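Local coordinates for protein aspartate carbamoyltransferase (Leishmania major, PDB 7K46) that probably catalyses the transfer of a carbamoyl group from carbamoyl phosphate to aspartate, an early step of de novo pyrimidine biosynthesis, at residues Q20-R23 and A24-D27; G226-P229 and E230-A233. All coordinates share one frame; numbering follows the deposited sequence.

Interaction 1: residues Q20-R23 and A24-D27; sequences QFSR and ADID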
ATOM      1  N   GLN A  20       4.355  -5.988  30.173  1.00 23.37           N
ATOM      2  CA  GLN A  20       3.107  -5.467  30.715  1.00 23.97           C
ATOM      3  C   GLN A  20       2.040  -6.549  30.888  1.00 24.89           C
ATOM      4  O   GLN A  20       0.987  -6.267  31.470  1.00 24.67           O
ATOM      5  CB  GLN A  20       2.594  -4.294  29.852  1.00 27.89           C
ATOM      6  CG  GLN A  20       2.019  -4.639  28.516  1.00 28.43           C
ATOM      7  CD  GLN A  20       1.697  -3.391  27.695  1.00 27.22           C
ATOM      8  OE1 GLN A  20       2.592  -2.637  27.283  1.00 25.73           O
ATOM      9  NE2 GLN A  20       0.415  -3.163  27.472  1.00 24.75           N
ATOM     10  N   PHE A  21       2.303  -7.786  30.471  1.00 23.77           N
ATOM     11  CA  PHE A  21       1.329  -8.868  30.565  1.00 24.29           C
ATOM     12  C   PHE A  21       1.619  -9.803  31.736  1.00 29.33           C
ATOM     13  O   PHE A  21       2.779 -10.087  32.045  1.00 26.70           O
ATOM     14  CB  PHE A  21       1.317  -9.668  29.269  1.00 21.00           C
ATOM     15  CG  PHE A  21       0.934  -8.842  28.073  1.00 26.11           C
ATOM     16  CD1 PHE A  21      -0.315  -8.233  28.010  1.00 28.68           C
ATOM     17  CD2 PHE A  21       1.824  -8.653  27.031  1.00 25.39           C
ATOM     18  CE1 PHE A  21      -0.682  -7.456  26.903  1.00 29.00           C
ATOM     19  CE2 PHE A  21       1.465  -7.882  25.917  1.00 23.78           C
ATOM     20  CZ  PHE A  21       0.216  -7.287  25.859  1.00 22.83           C
ATOM     21  N   SER A  22       0.554 -10.294  32.371  1.00 25.06           N
ATOM     22  CA  SER A  22       0.672 -11.361  33.355  1.00 27.80           C
ATOM     23  C   SER A  22       0.765 -12.714  32.654  1.00 24.07           C
ATOM     24  O   SER A  22       0.483 -12.838  31.462  1.00 24.41           O
ATOM     25  CB  SER A  22      -0.529 -11.360  34.293  1.00 27.44           C
ATOM     26  OG  SER A  22      -1.704 -11.635  33.558  1.00 26.77           O
ATOM     27  N   ARG A  23       1.144 -13.748  33.415  1.00 27.59           N
ATOM     28  CA  ARG A  23       1.104 -15.101  32.863  1.00 26.48           C
ATOM     29  C   ARG A  23      -0.308 -15.450  32.398  1.00 26.93           C
ATOM     30  O   ARG A  23      -0.486 -16.046  31.328  1.00 23.87           O
ATOM     31  CB  ARG A  23       1.615 -16.112  33.895  1.00 25.32           C
ATOM     32  CG  ARG A  23       1.349 -17.572  33.544  1.00 25.20           C
ATOM     33  CD  ARG A  23       2.059 -18.010  32.260  1.00 24.97           C
ATOM     34  NE  ARG A  23       1.795 -19.417  31.960  1.00 25.78           N
ATOM     35  CZ  ARG A  23       2.510 -20.436  32.417  1.00 27.70           C
ATOM     36  NH1 ARG A  23       3.589 -20.250  33.162  1.00 28.78           N
ATOM     37  NH2 ARG A  23       2.130 -21.678  32.128  1.00 28.64           N
ATOM     38  N   ALA A  24      -1.326 -15.030  33.162  1.00 24.41           N
ATOM     39  CA  ALA A  24      -2.711 -15.268  32.760  1.00 25.01           C
ATOM     40  C   ALA A  24      -3.037 -14.595  31.431  1.00 23.95           C
ATOM     41  O   ALA A  24      -3.724 -15.191  30.590  1.00 24.67           O
ATOM     42  CB  ALA A  24      -3.678 -14.795  33.849  1.00 26.64           C
ATOM     43  N   ASP A  25      -2.569 -13.352  31.228  1.00 21.64           N
ATOM     44  CA  ASP A  25      -2.747 -12.673  29.938  1.00 22.32           C
ATOM     45  C   ASP A  25      -2.115 -13.478  28.809  1.00 22.59           C
ATOM     46  O   ASP A  25      -2.686 -13.609  27.718  1.00 20.90           O
ATOM     47  CB  ASP A  25      -2.103 -11.280  29.939  1.00 22.54           C
ATOM     48  CG  ASP A  25      -2.770 -10.277  30.877  1.00 29.33           C
ATOM     49  OD1 ASP A  25      -4.001 -10.345  31.131  1.00 26.22           O
ATOM     50  OD2 ASP A  25      -2.025  -9.373  31.330  1.00 28.15           O
ATOM     51  N   ILE A  26      -0.899 -13.970  29.037  1.00 21.05           N
ATOM     52  CA  ILE A  26      -0.183 -14.713  28.004  1.00 21.17           C
ATOM     53  C   ILE A  26      -0.907 -16.015  27.686  1.00 21.61           C
ATOM     54  O   ILE A  26      -1.100 -16.361  26.509  1.00 22.21           O
ATOM     55  CB  ILE A  26       1.274 -14.955  28.440  1.00 22.92           C
ATOM     56  CG1 ILE A  26       2.013 -13.610  28.560  1.00 23.98           C
ATOM     57  CG2 ILE A  26       1.990 -15.896  27.462  1.00 22.05           C
ATOM     58  CD1 ILE A  26       3.384 -13.717  29.212  1.00 28.17           C
ATOM     59  N   ASP A  27      -1.323 -16.752  28.726  1.00 21.24           N
ATOM     60  CA  ASP A  27      -2.137 -17.953  28.525  1.00 23.97           C
ATOM     61  C   ASP A  27      -3.354 -17.640  27.664  1.00 21.54           C
ATOM     62  O   ASP A  27      -3.692 -18.387  26.738  1.00 22.31           O
ATOM     63  CB  ASP A  27      -2.623 -18.531  29.864  1.00 21.89           C
ATOM     64  CG  ASP A  27      -1.508 -19.085  30.734  1.00 29.12           C
ATOM     65  OD1 ASP A  27      -0.425 -19.414  30.218  1.00 25.63           O
ATOM     66  OD2 ASP A  27      -1.744 -19.212  31.956  1.00 31.78           O
TER
HETATM   67  O   HOH W   1      -0.363 -22.799  30.665  1.00 35.99           O

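Interaction 2: residues G226-P229 and E230-A233; sequences GLTP and EIVA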
ATOM      1  N   GLY A 226      30.001 -22.431  22.954  1.00 21.95           N
ATOM      2  CA  GLY A 226      29.618 -23.160  21.761  1.00 22.48           C
ATOM      3  C   GLY A 226      28.691 -24.298  22.108  1.00 25.63           C
ATOM      4  O   GLY A 226      28.571 -24.694  23.270  1.00 22.25           O
ATOM      5  N   LEU A 227      28.015 -24.805  21.079  1.00 23.79           N
ATOM      6  CA  LEU A 227      27.185 -25.988  21.224  1.00 20.34           C
ATOM      7  C   LEU A 227      28.061 -27.228  21.300  1.00 23.58           C
ATOM      8  O   LEU A 227      29.157 -27.277  20.738  1.00 23.16           O
ATOM      9  CB  LEU A 227      26.208 -26.115  20.047  1.00 21.58           C
ATOM     10  CG  LEU A 227      25.149 -25.026  19.905  1.00 22.15           C
ATOM     11  CD1 LEU A 227      24.416 -25.111  18.552  1.00 20.01           C
ATOM     12  CD2 LEU A 227      24.162 -25.117  21.066  1.00 22.04           C
ATOM     13  N   THR A 228      27.570 -28.227  22.020  1.00 24.40           N
ATOM     14  CA  THR A 228      28.190 -29.533  22.162  1.00 26.00           C
ATOM     15  C   THR A 228      27.094 -30.571  22.049  1.00 24.06           C
ATOM     16  O   THR A 228      25.908 -30.254  22.238  1.00 21.58           O
ATOM     17  CB  THR A 228      28.894 -29.688  23.519  1.00 26.45           C
ATOM     18  OG1 THR A 228      27.898 -29.678  24.548  1.00 27.34           O
ATOM     19  CG2 THR A 228      29.892 -28.558  23.768  1.00 25.28           C
ATOM     20  N   PRO A 229      27.435 -31.830  21.758  1.00 23.23           N
ATOM     21  CA  PRO A 229      26.395 -32.866  21.718  1.00 30.16           C
ATOM     22  C   PRO A 229      25.610 -32.967  23.014  1.00 30.77           C
ATOM     23  O   PRO A 229      24.403 -33.236  22.978  1.00 28.60           O
ATOM     24  CB  PRO A 229      27.189 -34.151  21.434  1.00 35.90           C
ATOM     25  CG  PRO A 229      28.405 -33.682  20.726  1.00 30.53           C
ATOM     26  CD  PRO A 229      28.756 -32.376  21.388  1.00 27.78           C
ATOM     27  N   GLU A 230      26.263 -32.741  24.158  1.00 25.24           N
ATOM     28  CA  GLU A 230      25.579 -32.845  25.443  1.00 31.26           C
ATOM     29  C   GLU A 230      24.561 -31.727  25.619  1.00 26.34           C
ATOM     30  O   GLU A 230      23.439 -31.968  26.080  1.00 27.16           O
ATOM     31  CB  GLU A 230      26.599 -32.829  26.585  1.00 29.21           C
ATOM     32  CG  GLU A 230      27.499 -34.059  26.636  1.00 38.68           C
ATOM     33  CD  GLU A 230      28.565 -34.092  25.536  1.00 48.18           C
ATOM     34  OE1 GLU A 230      28.977 -33.017  25.036  1.00 34.45           O
ATOM     35  OE2 GLU A 230      28.992 -35.208  25.170  1.00 52.56           O
ATOM     36  N   ILE A 231      24.924 -30.497  25.252  1.00 23.34           N
ATOM     37  CA  ILE A 231      23.974 -29.392  25.362  1.00 24.91           C
ATOM     38  C   ILE A 231      22.807 -29.602  24.404  1.00 27.22           C
ATOM     39  O   ILE A 231      21.637 -29.437  24.777  1.00 23.54           O
ATOM     40  CB  ILE A 231      24.673 -28.045  25.102  1.00 24.09           C
ATOM     41  CG1 ILE A 231      25.644 -27.712  26.237  1.00 24.84           C
ATOM     42  CG2 ILE A 231      23.635 -26.932  24.928  1.00 20.06           C
ATOM     43  CD1 ILE A 231      26.531 -26.501  25.955  1.00 27.58           C
ATOM     44  N   VAL A 232      23.113 -29.953  23.150  1.00 23.88           N
ATOM     45  CA  VAL A 232      22.075 -30.170  22.141  1.00 21.69           C
ATOM     46  C   VAL A 232      21.095 -31.244  22.606  1.00 25.49           C
ATOM     47  O   VAL A 232      19.871 -31.069  22.534  1.00 22.87           O
ATOM     48  CB  VAL A 232      22.722 -30.536  20.793  1.00 23.75           C
ATOM     49  CG1 VAL A 232      21.671 -31.034  19.802  1.00 25.20           C
ATOM     50  CG2 VAL A 232      23.484 -29.324  20.229  1.00 22.66           C
ATOM     51  N   ALA A 233      21.624 -32.358  23.123  1.00 22.87           N
ATOM     52  CA  ALA A 233      20.786 -33.480  23.541  1.00 23.26           C
ATOM     53  C   ALA A 233      19.849 -33.104  24.677  1.00 29.34           C
ATOM     54  O   ALA A 233      18.787 -33.719  24.834  1.00 26.09           O
ATOM     55  CB  ALA A 233      21.663 -34.662  23.959  1.00 28.07           C
TER

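Interaction 1: residues Q20-R23 and A24-D27
With OG held between its own backbone N and carbonyl carbon (chi1 63°), Ser22 brings this hydroxyl to Asp25 N, while CG of Asp25, turned away from its carbonyl carbon (chi1 -67°), carries the carboxylate back to Ser22 N. Asp25 N donates to Ser22 OG at 3.0 Å, and Ser22 N donates to Asp25 OD2 at 2.9 Å, meeting this oxygen from above the carboxylate plane. Asp25 OD1 is hydrogen-bonded with Ser9 OG, so both carboxylate oxygens are engaged, which should fix the rotation of the group.

This is a capping box, with Ser22 as N-cap of helix 23-41 in the carbamoyl phosphate-binding domain. The i to i+4 helical bonds begin here, Ile26 N bonding to Ser22 O and Asp27 N to Arg23 O. Phe21 lays its CB 3.8 Å from Asp25 CB and turns a ring edge to OD2, the ring and carboxylate planes nearly perpendicular. Phe21 CB packs 4.1 Å from Ile26 CG1, and Leu146 of helix 142-156 touches both side chains.

Further round the turn, the Arg23 chain bends at chi2 and forms a salt bridge from NE to Asp27 OD1 at 2.8 Å. The oxygen lies in the guanidinium plane and is approached on its syn side, but the two planes stand 85° apart and NE alone bonds, unlike a coplanar two-pronged pair. A water accepts from Arg23 NH2 and donates weakly to Asp27 OD1; NH1 also reaches Asn186 O, and NH2 the Asp160 carboxylate.

Interaction 2: residues G226-P229 and E230-A233
Thr228 OG1 accepts from Ile231 N at 3.2 Å, nearly straight at 167°, and so provides an acceptor for an amide in the first turn of helix 229-234. Thr228 is the N-cap, and its chi1 of 66° swings the hydroxyl round to that amide. Its carbonyl serves the same turn: Val232 N donates to Thr228 O at 3.0 Å, almost in line with the C=O bond. One residue on, Pro229 O takes Ala233 N at 2.9 Å, with the donor tilted from the carbonyl plane. Pro229 itself, at the first helical position, has no N-H to satisfy. The amide Thr228 N, by contrast, is buried here and has no partner in the model, whereas the Leu227 backbone is hydrogen-bonded with Ser268.

Apolar groups flank the cap. Ile231 CG1 lies 3.4 Å from Thr228 OG1, and Leu227 packs through CB against Val232 CG2 (4.2 Å) and through CD2 against Ile231 CG2. Leu227 and Ile231 also rest on Ile195 of strand 191-195, seating the short helix against the parallel sheet of the aspartate-binding domain. Glu230 bends back at chi2, and its carboxylate, lying in the first turn, would probably interact favourably with the helix dipole.

In the fold
Both interactions are helix starts, one closed by a capping box and the other by a single N-cap bond, and they lie in different domains: interaction 1 in the carbamoyl phosphate-binding domain, interaction 2 in the aspartate-binding domain. Their centres are 32 Å apart, their nearest atoms about 22 Å. Interaction 1 is centred 15 Å from the chain centre, where Arg23 bonds to Asp160 and Asn186, both in the sequence assigned to the aspartate-binding domain, and so ties the two domains together. Interaction 2 packs within the second domain, 24 Å out, in the turn that follows strand 220-224, outermost in the five-stranded sheet within this chain. Neither is touched by another chain of the three-chain assembly.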